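Local coordinates for protein oligogalacturonate lyase (Yersinia enterocolitica subsp. enterocolitica, PDB 3PE7) that cleaves oligogalacturonates, the short fragments of pectin, by beta-elimination in the cytoplasm, using a seven-bladed beta-propeller that carries a manganese ion, at residues His192-Tyr198 / Glu243-Gly249; Met228-Lys232 / Thr273-Arg277. All blocks are in the same frame, centred on the assembly; numbering follows the deposited sequence.

Contact 1: His192-Tyr198 / Glu243-Gly249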
ATOM      1  N   HIS A 192      -7.916   7.326  -1.209  1.00 13.01           N
ATOM      2  CA  HIS A 192      -6.505   7.291  -0.761  1.00 13.70           C
ATOM      3  C   HIS A 192      -6.096   8.464   0.154  1.00 13.74           C
ATOM      4  O   HIS A 192      -5.124   9.180  -0.156  1.00 13.23           O
ATOM      5  CB  HIS A 192      -5.564   7.177  -1.983  1.00 14.46           C
ATOM      6  CG  HIS A 192      -4.156   6.760  -1.643  1.00 15.41           C
ATOM      7  ND1 HIS A 192      -3.056   7.236  -2.334  1.00 19.09           N
ATOM      8  CD2 HIS A 192      -3.669   5.937  -0.684  1.00 18.76           C
ATOM      9  CE1 HIS A 192      -1.954   6.727  -1.809  1.00 17.43           C
ATOM     10  NE2 HIS A 192      -2.298   5.924  -0.817  1.00 16.53           N
ATOM     11  N   PRO A 193      -6.823   8.687   1.264  1.00 13.96           N
ATOM     12  CA  PRO A 193      -6.330   9.749   2.152  1.00 14.45           C
ATOM     13  C   PRO A 193      -5.107   9.268   2.931  1.00 14.74           C
ATOM     14  O   PRO A 193      -5.097   8.147   3.429  1.00 14.92           O
ATOM     15  CB  PRO A 193      -7.514  10.008   3.090  1.00 15.08           C
ATOM     16  CG  PRO A 193      -8.239   8.678   3.133  1.00 15.10           C
ATOM     17  CD  PRO A 193      -8.122   8.156   1.726  1.00 14.46           C
ATOM     18  N   ILE A 194      -4.083  10.113   3.022  1.00 13.80           N
ATOM     19  CA  ILE A 194      -2.836   9.725   3.668  1.00 13.69           C
ATOM     20  C   ILE A 194      -2.300  10.935   4.447  1.00 12.28           C
ATOM     21  O   ILE A 194      -2.027  11.985   3.850  1.00 11.70           O
ATOM     22  CB  ILE A 194      -1.790   9.202   2.631  1.00 13.46           C
ATOM     23  CG1 ILE A 194      -1.822  10.036   1.344  1.00 13.72           C
ATOM     24  CG2 ILE A 194      -2.021   7.673   2.324  1.00 14.92           C
ATOM     25  CD1 ILE A 194      -0.750   9.718   0.275  1.00 15.25           C
ATOM     26  N   TYR A 195      -2.189  10.791   5.765  1.00 12.20           N
ATOM     27  CA  TYR A 195      -1.504  11.802   6.605  1.00 11.98           C
ATOM     28  C   TYR A 195      -0.074  12.005   6.085  1.00 11.39           C
ATOM     29  O   TYR A 195       0.611  11.032   5.781  1.00 11.41           O
ATOM     30  CB  TYR A 195      -1.417  11.335   8.063  1.00 12.63           C
ATOM     31  CG  TYR A 195      -2.510  11.850   8.975  1.00 12.64           C
ATOM     32  CD1 TYR A 195      -3.410  10.967   9.589  1.00 13.92           C
ATOM     33  CD2 TYR A 195      -2.617  13.215   9.262  1.00 12.85           C
ATOM     34  CE1 TYR A 195      -4.416  11.447  10.447  1.00 12.23           C
ATOM     35  CE2 TYR A 195      -3.596  13.695  10.096  1.00 13.43           C
ATOM     36  CZ  TYR A 195      -4.491  12.811  10.692  1.00 12.73           C
ATOM     37  OH  TYR A 195      -5.447  13.306  11.533  1.00 14.60           O
ATOM     38  N   ARG A 196       0.382  13.258   6.009  1.00 11.20           N
ATOM     39  CA  ARG A 196       1.796  13.524   5.748  1.00 10.73           C
ATOM     40  C   ARG A 196       2.599  13.053   6.963  1.00 10.51           C
ATOM     41  O   ARG A 196       2.306  13.469   8.086  1.00 10.58           O
ATOM     42  CB  ARG A 196       2.037  15.019   5.535  1.00 11.04           C
ATOM     43  CG  ARG A 196       3.516  15.349   5.242  1.00 11.11           C
ATOM     44  CD  ARG A 196       3.683  16.844   4.927  1.00 11.12           C
ATOM     45  NE  ARG A 196       5.076  17.192   4.610  1.00 11.01           N
ATOM     46  CZ  ARG A 196       5.528  18.449   4.587  1.00 11.13           C
ATOM     47  NH1 ARG A 196       6.786  18.707   4.260  1.00 11.69           N
ATOM     48  NH2 ARG A 196       4.710  19.456   4.899  1.00 11.99           N
ATOM     49  N   PRO A 197       3.605  12.171   6.754  1.00 10.79           N
ATOM     50  CA  PRO A 197       4.429  11.784   7.893  1.00 10.51           C
ATOM     51  C   PRO A 197       5.001  13.015   8.619  1.00 11.28           C
ATOM     52  O   PRO A 197       5.514  13.932   7.971  1.00 11.63           O
ATOM     53  CB  PRO A 197       5.552  10.964   7.252  1.00 10.84           C
ATOM     54  CG  PRO A 197       4.931  10.351   6.043  1.00 10.41           C
ATOM     55  CD  PRO A 197       3.988  11.439   5.532  1.00 10.41           C
ATOM     56  N   TYR A 198       4.882  13.016   9.948  1.00 11.29           N
ATOM     57  CA  TYR A 198       5.425  14.076  10.842  1.00 12.39           C
ATOM     58  C   TYR A 198       4.792  15.446  10.664  1.00 13.57           C
ATOM     59  O   TYR A 198       5.317  16.459  11.169  1.00 14.32           O
ATOM     60  CB  TYR A 198       6.972  14.136  10.746  1.00 12.03           C
ATOM     61  CG  TYR A 198       7.571  12.750  10.828  1.00 11.57           C
ATOM     62  CD1 TYR A 198       7.602  12.054  12.030  1.00 10.62           C
ATOM     63  CD2 TYR A 198       8.043  12.106   9.685  1.00 12.16           C
ATOM     64  CE1 TYR A 198       8.120  10.767  12.094  1.00 11.45           C
ATOM     65  CE2 TYR A 198       8.548  10.825   9.734  1.00 11.60           C
ATOM     66  CZ  TYR A 198       8.586  10.156  10.928  1.00 11.95           C
ATOM     67  OH  TYR A 198       9.108   8.883  10.980  1.00 14.65           O
ATOM     68  N   GLU A 243       0.567   8.059  -6.444  1.00 11.50           N
ATOM     69  CA  GLU A 243       1.068   9.031  -5.464  1.00 11.65           C
ATOM     70  C   GLU A 243       1.314   8.375  -4.102  1.00 10.75           C
ATOM     71  O   GLU A 243       0.585   7.472  -3.672  1.00 10.15           O
ATOM     72  CB  GLU A 243       0.147  10.268  -5.341  1.00 11.58           C
ATOM     73  CG  GLU A 243      -1.156  10.050  -4.544  1.00 12.56           C
ATOM     74  CD  GLU A 243      -2.244   9.343  -5.345  1.00 15.04           C
ATOM     75  OE1 GLU A 243      -2.084   9.173  -6.587  1.00 16.88           O
ATOM     76  OE2 GLU A 243      -3.268   8.950  -4.722  1.00 17.54           O
ATOM     77  N   PHE A 244       2.387   8.810  -3.451  1.00  9.42           N
ATOM     78  CA  PHE A 244       2.693   8.371  -2.095  1.00  8.92           C
ATOM     79  C   PHE A 244       3.562   9.425  -1.410  1.00  8.73           C
ATOM     80  O   PHE A 244       4.226  10.224  -2.082  1.00  9.27           O
ATOM     81  CB  PHE A 244       3.375   6.989  -2.050  1.00  9.01           C
ATOM     82  CG  PHE A 244       4.767   6.958  -2.625  1.00  9.32           C
ATOM     83  CD1 PHE A 244       5.891   6.988  -1.780  1.00 10.11           C
ATOM     84  CD2 PHE A 244       4.969   6.895  -4.002  1.00  9.27           C
ATOM     85  CE1 PHE A 244       7.191   6.948  -2.315  1.00 10.60           C
ATOM     86  CE2 PHE A 244       6.246   6.839  -4.546  1.00  9.92           C
ATOM     87  CZ  PHE A 244       7.369   6.864  -3.699  1.00 10.37           C
ATOM     88  N   TRP A 245       3.519   9.444  -0.080  1.00  8.47           N
ATOM     89  CA  TRP A 245       4.441  10.252   0.709  1.00  8.77           C
ATOM     90  C   TRP A 245       5.783   9.539   0.840  1.00  8.49           C
ATOM     91  O   TRP A 245       5.831   8.366   1.222  1.00  9.00           O
ATOM     92  CB  TRP A 245       3.904  10.477   2.134  1.00  8.35           C
ATOM     93  CG  TRP A 245       2.748  11.465   2.240  1.00  9.66           C
ATOM     94  CD1 TRP A 245       1.451  11.178   2.623  1.00  9.87           C
ATOM     95  CD2 TRP A 245       2.786  12.863   1.965  1.00 10.60           C
ATOM     96  NE1 TRP A 245       0.691  12.332   2.616  1.00 10.74           N
ATOM     97  CE2 TRP A 245       1.481  13.373   2.196  1.00 10.57           C
ATOM     98  CE3 TRP A 245       3.798  13.742   1.553  1.00 11.83           C
ATOM     99  CZ2 TRP A 245       1.170  14.729   2.044  1.00 13.00           C
ATOM    100  CZ3 TRP A 245       3.490  15.100   1.395  1.00 13.58           C
ATOM    101  CH2 TRP A 245       2.177  15.574   1.626  1.00 13.50           C
ATOM    102  N   VAL A 246       6.876  10.249   0.562  1.00  7.98           N
ATOM    103  CA  VAL A 246       8.180   9.758   1.055  1.00  8.75           C
ATOM    104  C   VAL A 246       8.008   9.588   2.570  1.00  8.22           C
ATOM    105  O   VAL A 246       7.413  10.448   3.216  1.00  8.81           O
ATOM    106  CB  VAL A 246       9.328  10.744   0.748  1.00  8.70           C
ATOM    107  CG1 VAL A 246      10.695  10.132   1.119  1.00  8.74           C
ATOM    108  CG2 VAL A 246       9.328  11.116  -0.731  1.00  9.86           C
ATOM    109  N   PRO A 247       8.489   8.467   3.137  1.00  8.07           N
ATOM    110  CA  PRO A 247       8.191   8.182   4.563  1.00  8.72           C
ATOM    111  C   PRO A 247       8.705   9.209   5.549  1.00  8.94           C
ATOM    112  O   PRO A 247       8.149   9.305   6.638  1.00  9.42           O
ATOM    113  CB  PRO A 247       8.833   6.812   4.804  1.00  8.94           C
ATOM    114  CG  PRO A 247       8.785   6.137   3.442  1.00  7.75           C
ATOM    115  CD  PRO A 247       9.006   7.283   2.431  1.00  8.06           C
ATOM    116  N   ASP A 248       9.720   9.975   5.170  1.00  9.13           N
ATOM    117  CA  ASP A 248      10.172  11.088   6.035  1.00  9.45           C
ATOM    118  C   ASP A 248       9.288  12.335   5.924  1.00  9.69           C
ATOM    119  O   ASP A 248       9.495  13.298   6.662  1.00 10.06           O
ATOM    120  CB  ASP A 248      11.659  11.415   5.813  1.00  9.37           C
ATOM    121  CG  ASP A 248      11.952  12.036   4.441  1.00 10.51           C
ATOM    122  OD1 ASP A 248      11.031  12.265   3.618  1.00 11.25           O
ATOM    123  OD2 ASP A 248      13.153  12.315   4.203  1.00 11.59           O
ATOM    124  N   GLY A 249       8.320  12.322   5.006  1.00  9.39           N
ATOM    125  CA  GLY A 249       7.388  13.442   4.827  1.00  9.77           C
ATOM    126  C   GLY A 249       7.954  14.638   4.076  1.00  9.61           C
ATOM    127  O   GLY A 249       7.353  15.724   4.083  1.00 10.29           O
TER
HETATM  128  O   HOH W   1      -3.736  10.656  -2.595  1.00 22.79           O
HETATM  129  O   HOH W   2       6.746  16.303   7.476  1.00 21.92           O
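Side chains, two of them bonded to backbone carbonyls of the other segment, join 192-198 to 243-249, a buried contact between the innermost strands of two neighbouring propeller blades, with W245 wedged between them and polar bonds at both ends. The strand axes run nearly parallel, 26° apart, yet 8.2 Å separates them at closest approach, too far for main-chain pairing. W245 fills this gap. Its indole NE1 donates to I194 O at 3.0 Å, the oxygen lying close to the ring plane while the N-H arrives from above the carbonyl plane. CA of R196 sits over one face, 3.6 Å from the centroid of the five-membered ring of W245, and CD of P197 joins it in a second CH-pi contact. On the opposite side of the indole plane, CD1 of I194 packs 3.5 Å from CD1 of W245. In a beta-propeller each blade is a four-stranded antiparallel sheet, and 190-196 and 238-245 are the first strands of consecutive blades, so the indole lies between two blades on their inner side. The extended chain of R196, with CG anti to the backbone N (chi1 -179°), crosses the six-membered ring of W245 at about a right angle and reaches the turn V246-G249. There NE (2.8 Å) and NH1 (3.0 Å) of R196 both grip G249 O side-on, in the guanidinium plane; its NH2 turns to E272, a calcium ligand, and to D199. At the other end, ND1 of H192 donates to OE2 of E243 at 2.9 Å, almost straight (174°) and within the imidazole plane, although the oxygen is met from above its carboxylate plane. A water bridges the same OE2 to H192 O, while OE1 of E243 forms a salt bridge with R217.

Contact 2: Met228-Lys232 / Thr273-Arg277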
ATOM      1  N   MET A 228      -8.151  23.526   1.011  1.00 21.46           N
ATOM      2  CA  MET A 228      -8.129  22.449   0.035  1.00 21.25           C
ATOM      3  C   MET A 228      -7.508  22.957  -1.263  1.00 20.69           C
ATOM      4  O   MET A 228      -7.954  23.960  -1.825  1.00 21.21           O
ATOM      5  CB  MET A 228      -9.542  21.895  -0.185  1.00 21.48           C
ATOM      6  CG  MET A 228      -9.591  20.709  -1.137  1.00 22.13           C
ATOM      7  SD  MET A 228     -11.258  20.066  -1.381  1.00 22.69           S
ATOM      8  CE  MET A 228     -12.050  21.459  -2.186  1.00 23.79           C
ATOM      9  N   ARG A 229      -6.468  22.277  -1.735  1.00 19.85           N
ATOM     10  CA  ARG A 229      -5.757  22.713  -2.931  1.00 19.15           C
ATOM     11  C   ARG A 229      -5.219  21.527  -3.719  1.00 18.64           C
ATOM     12  O   ARG A 229      -4.868  20.516  -3.150  1.00 18.34           O
ATOM     13  CB  ARG A 229      -4.625  23.693  -2.582  1.00 19.44           C
ATOM     14  CG  ARG A 229      -3.389  23.101  -1.875  1.00 20.27           C
ATOM     15  CD  ARG A 229      -3.587  23.052  -0.377  1.00 22.50           C
ATOM     16  NE  ARG A 229      -2.351  22.856   0.387  1.00 22.68           N
ATOM     17  CZ  ARG A 229      -2.319  22.452   1.654  1.00 23.68           C
ATOM     18  NH1 ARG A 229      -1.156  22.301   2.277  1.00 23.48           N
ATOM     19  NH2 ARG A 229      -3.451  22.184   2.303  1.00 23.83           N
ATOM     20  N   LYS A 230      -5.149  21.670  -5.034  1.00 18.57           N
ATOM     21  CA  LYS A 230      -4.531  20.629  -5.841  1.00 18.82           C
ATOM     22  C   LYS A 230      -3.012  20.683  -5.752  1.00 17.92           C
ATOM     23  O   LYS A 230      -2.407  21.759  -5.626  1.00 16.59           O
ATOM     24  CB  LYS A 230      -5.019  20.652  -7.294  1.00 20.01           C
ATOM     25  CG  LYS A 230      -4.869  21.928  -8.049  1.00 23.04           C
ATOM     26  CD  LYS A 230      -5.435  21.783  -9.480  1.00 25.01           C
ATOM     27  CE  LYS A 230      -6.904  21.428  -9.506  1.00 25.46           C
ATOM     28  NZ  LYS A 230      -7.460  21.608 -10.888  1.00 27.78           N
ATOM     29  N   VAL A 231      -2.402  19.505  -5.808  1.00 17.30           N
ATOM     30  CA  VAL A 231      -0.942  19.379  -5.813  1.00 17.26           C
ATOM     31  C   VAL A 231      -0.370  19.985  -7.096  1.00 17.66           C
ATOM     32  O   VAL A 231       0.666  20.667  -7.076  1.00 17.00           O
ATOM     33  CB  VAL A 231      -0.545  17.886  -5.637  1.00 16.92           C
ATOM     34  CG1 VAL A 231       0.949  17.658  -5.943  1.00 15.47           C
ATOM     35  CG2 VAL A 231      -0.901  17.414  -4.233  1.00 17.05           C
ATOM     36  N   LYS A 232      -1.058  19.766  -8.211  1.00 17.71           N
ATOM     37  CA  LYS A 232      -0.672  20.394  -9.470  1.00 19.49           C
ATOM     38  C   LYS A 232      -1.877  20.549 -10.383  1.00 19.72           C
ATOM     39  O   LYS A 232      -2.890  19.867 -10.203  1.00 20.71           O
ATOM     40  CB  LYS A 232       0.429  19.595 -10.177  1.00 19.21           C
ATOM     41  CG  LYS A 232      -0.069  18.394 -10.979  1.00 20.41           C
ATOM     42  CD  LYS A 232       1.075  17.582 -11.543  1.00 19.07           C
ATOM     43  CE  LYS A 232       1.831  18.344 -12.630  1.00 18.30           C
ATOM     44  NZ  LYS A 232       2.981  17.507 -13.153  1.00 18.79           N
ATOM     45  N   THR A 273       5.780  24.476  -1.011  1.00 15.25           N
ATOM     46  CA  THR A 273       6.034  25.282  -2.167  1.00 15.94           C
ATOM     47  C   THR A 273       5.086  24.930  -3.348  1.00 16.01           C
ATOM     48  O   THR A 273       4.792  25.773  -4.226  1.00 15.25           O
ATOM     49  CB  THR A 273       7.510  24.965  -2.479  1.00 17.37           C
ATOM     50  OG1 THR A 273       8.370  25.994  -1.938  1.00 19.88           O
ATOM     51  CG2 THR A 273       7.765  24.702  -3.867  1.00 18.40           C
ATOM     52  N   LEU A 274       4.628  23.679  -3.354  1.00 15.23           N
ATOM     53  CA  LEU A 274       3.885  23.077  -4.485  1.00 14.83           C
ATOM     54  C   LEU A 274       4.623  23.100  -5.826  1.00 14.67           C
ATOM     55  O   LEU A 274       4.015  22.922  -6.895  1.00 13.76           O
ATOM     56  CB  LEU A 274       2.457  23.642  -4.600  1.00 15.63           C
ATOM     57  CG  LEU A 274       1.524  23.355  -3.418  1.00 17.14           C
ATOM     58  CD1 LEU A 274       0.149  23.929  -3.709  1.00 20.92           C
ATOM     59  CD2 LEU A 274       1.412  21.864  -3.093  1.00 19.26           C
ATOM     60  N   GLU A 275       5.939  23.299  -5.777  1.00 13.89           N
ATOM     61  CA  GLU A 275       6.771  23.065  -6.953  1.00 13.88           C
ATOM     62  C   GLU A 275       6.788  21.590  -7.271  1.00 13.64           C
ATOM     63  O   GLU A 275       7.122  20.777  -6.407  1.00 13.51           O
ATOM     64  CB  GLU A 275       8.206  23.529  -6.726  1.00 14.21           C
ATOM     65  CG  GLU A 275       9.114  23.355  -7.960  1.00 17.12           C
ATOM     66  CD  GLU A 275      10.494  23.963  -7.773  1.00 20.25           C
ATOM     67  OE1 GLU A 275      10.937  24.111  -6.608  1.00 22.59           O
ATOM     68  OE2 GLU A 275      11.128  24.310  -8.785  1.00 20.77           O
ATOM     69  N   ASN A 276       6.424  21.264  -8.508  1.00 13.12           N
ATOM     70  CA  ASN A 276       6.509  19.900  -9.011  1.00 14.06           C
ATOM     71  C   ASN A 276       7.719  19.765  -9.928  1.00 14.39           C
ATOM     72  O   ASN A 276       7.901  20.578 -10.854  1.00 16.17           O
ATOM     73  CB  ASN A 276       5.229  19.533  -9.779  1.00 13.90           C
ATOM     74  CG  ASN A 276       4.009  19.417  -8.880  1.00 15.18           C
ATOM     75  OD1 ASN A 276       3.572  20.389  -8.248  1.00 16.74           O
ATOM     76  ND2 ASN A 276       3.443  18.230  -8.830  1.00 12.19           N
ATOM     77  N   ARG A 277       8.559  18.766  -9.659  1.00 14.26           N
ATOM     78  CA  ARG A 277       9.788  18.563 -10.432  1.00 14.66           C
ATOM     79  C   ARG A 277       9.885  17.149 -10.991  1.00 14.53           C
ATOM     80  O   ARG A 277       9.596  16.179 -10.292  1.00 13.46           O
ATOM     81  CB  ARG A 277      11.005  18.855  -9.544  1.00 14.76           C
ATOM     82  CG  ARG A 277      11.162  20.334  -9.231  1.00 19.63           C
ATOM     83  CD  ARG A 277      12.588  20.608  -8.767  1.00 27.05           C
ATOM     84  NE  ARG A 277      12.644  20.859  -7.333  1.00 31.66           N
ATOM     85  CZ  ARG A 277      13.169  21.961  -6.799  1.00 34.78           C
ATOM     86  NH1 ARG A 277      13.693  22.904  -7.581  1.00 36.16           N
ATOM     87  NH2 ARG A 277      13.175  22.120  -5.484  1.00 35.34           N
TER
HETATM   88  O   HOH W   3       1.444  23.212  -8.220  1.00 23.53           O
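L274 and N276 both project from 273-277 toward 228-232, and the two meet different partners: one is an apolar branch laid against the strand edge, the other a flat amide set beside V231 and K232. The CD1 branch of L274 reaches K230 O at 3.9 Å and CG of R229 at 4.1 Å, its side chain crossing that of R229 at about a right angle. The chain of R229 bends at its second torsion, and its NH2 bonds to N227 O and to the side chain of N222, while its CG lies toward the leucine. Both segments lie at the outer rim of the propeller: 229-230 is the last, outermost strand of one blade, and 276-285 starts as the outermost strand of the next, so the contact joins neighbouring blades at their outer edges. With CG anti to its carbonyl carbon (chi1 -69°), N276 directs its amide across the side chain of V231, again near a right angle, and obliquely to that of K232, whose CB comes within 3.8 Å of CG of N276. The chain of K232 then bends at its third torsion (chi3 -68°) and carries NZ to E238 in a salt bridge and to the hydroxyl of Y254, with Y267 as a cation-pi partner. Between the backbones, V231 O and L274 O stand 4.0 Å apart. One water bridges them, donating to V231 O and to L274 O, each at 2.9 Å.

How the contacts relate
Contacts 1 and 2 join the same pair of adjacent blades at two radii. The segments of contact 1 open the sheets 190-230 and 238-285 on the inner side, and its centre lies about 11 Å from that of the chain; those of contact 2 lie on the outermost strands, with its centre at about 22 Å. The two centres are 14 Å apart and the nearest atoms about 7 Å. The second calcium site, with ligands D270 and E272, is close to both: the ion is about 5 Å from the R196 side chain and about 9 Å from that of L274. The manganese is about 10 Å from the H192 side chain.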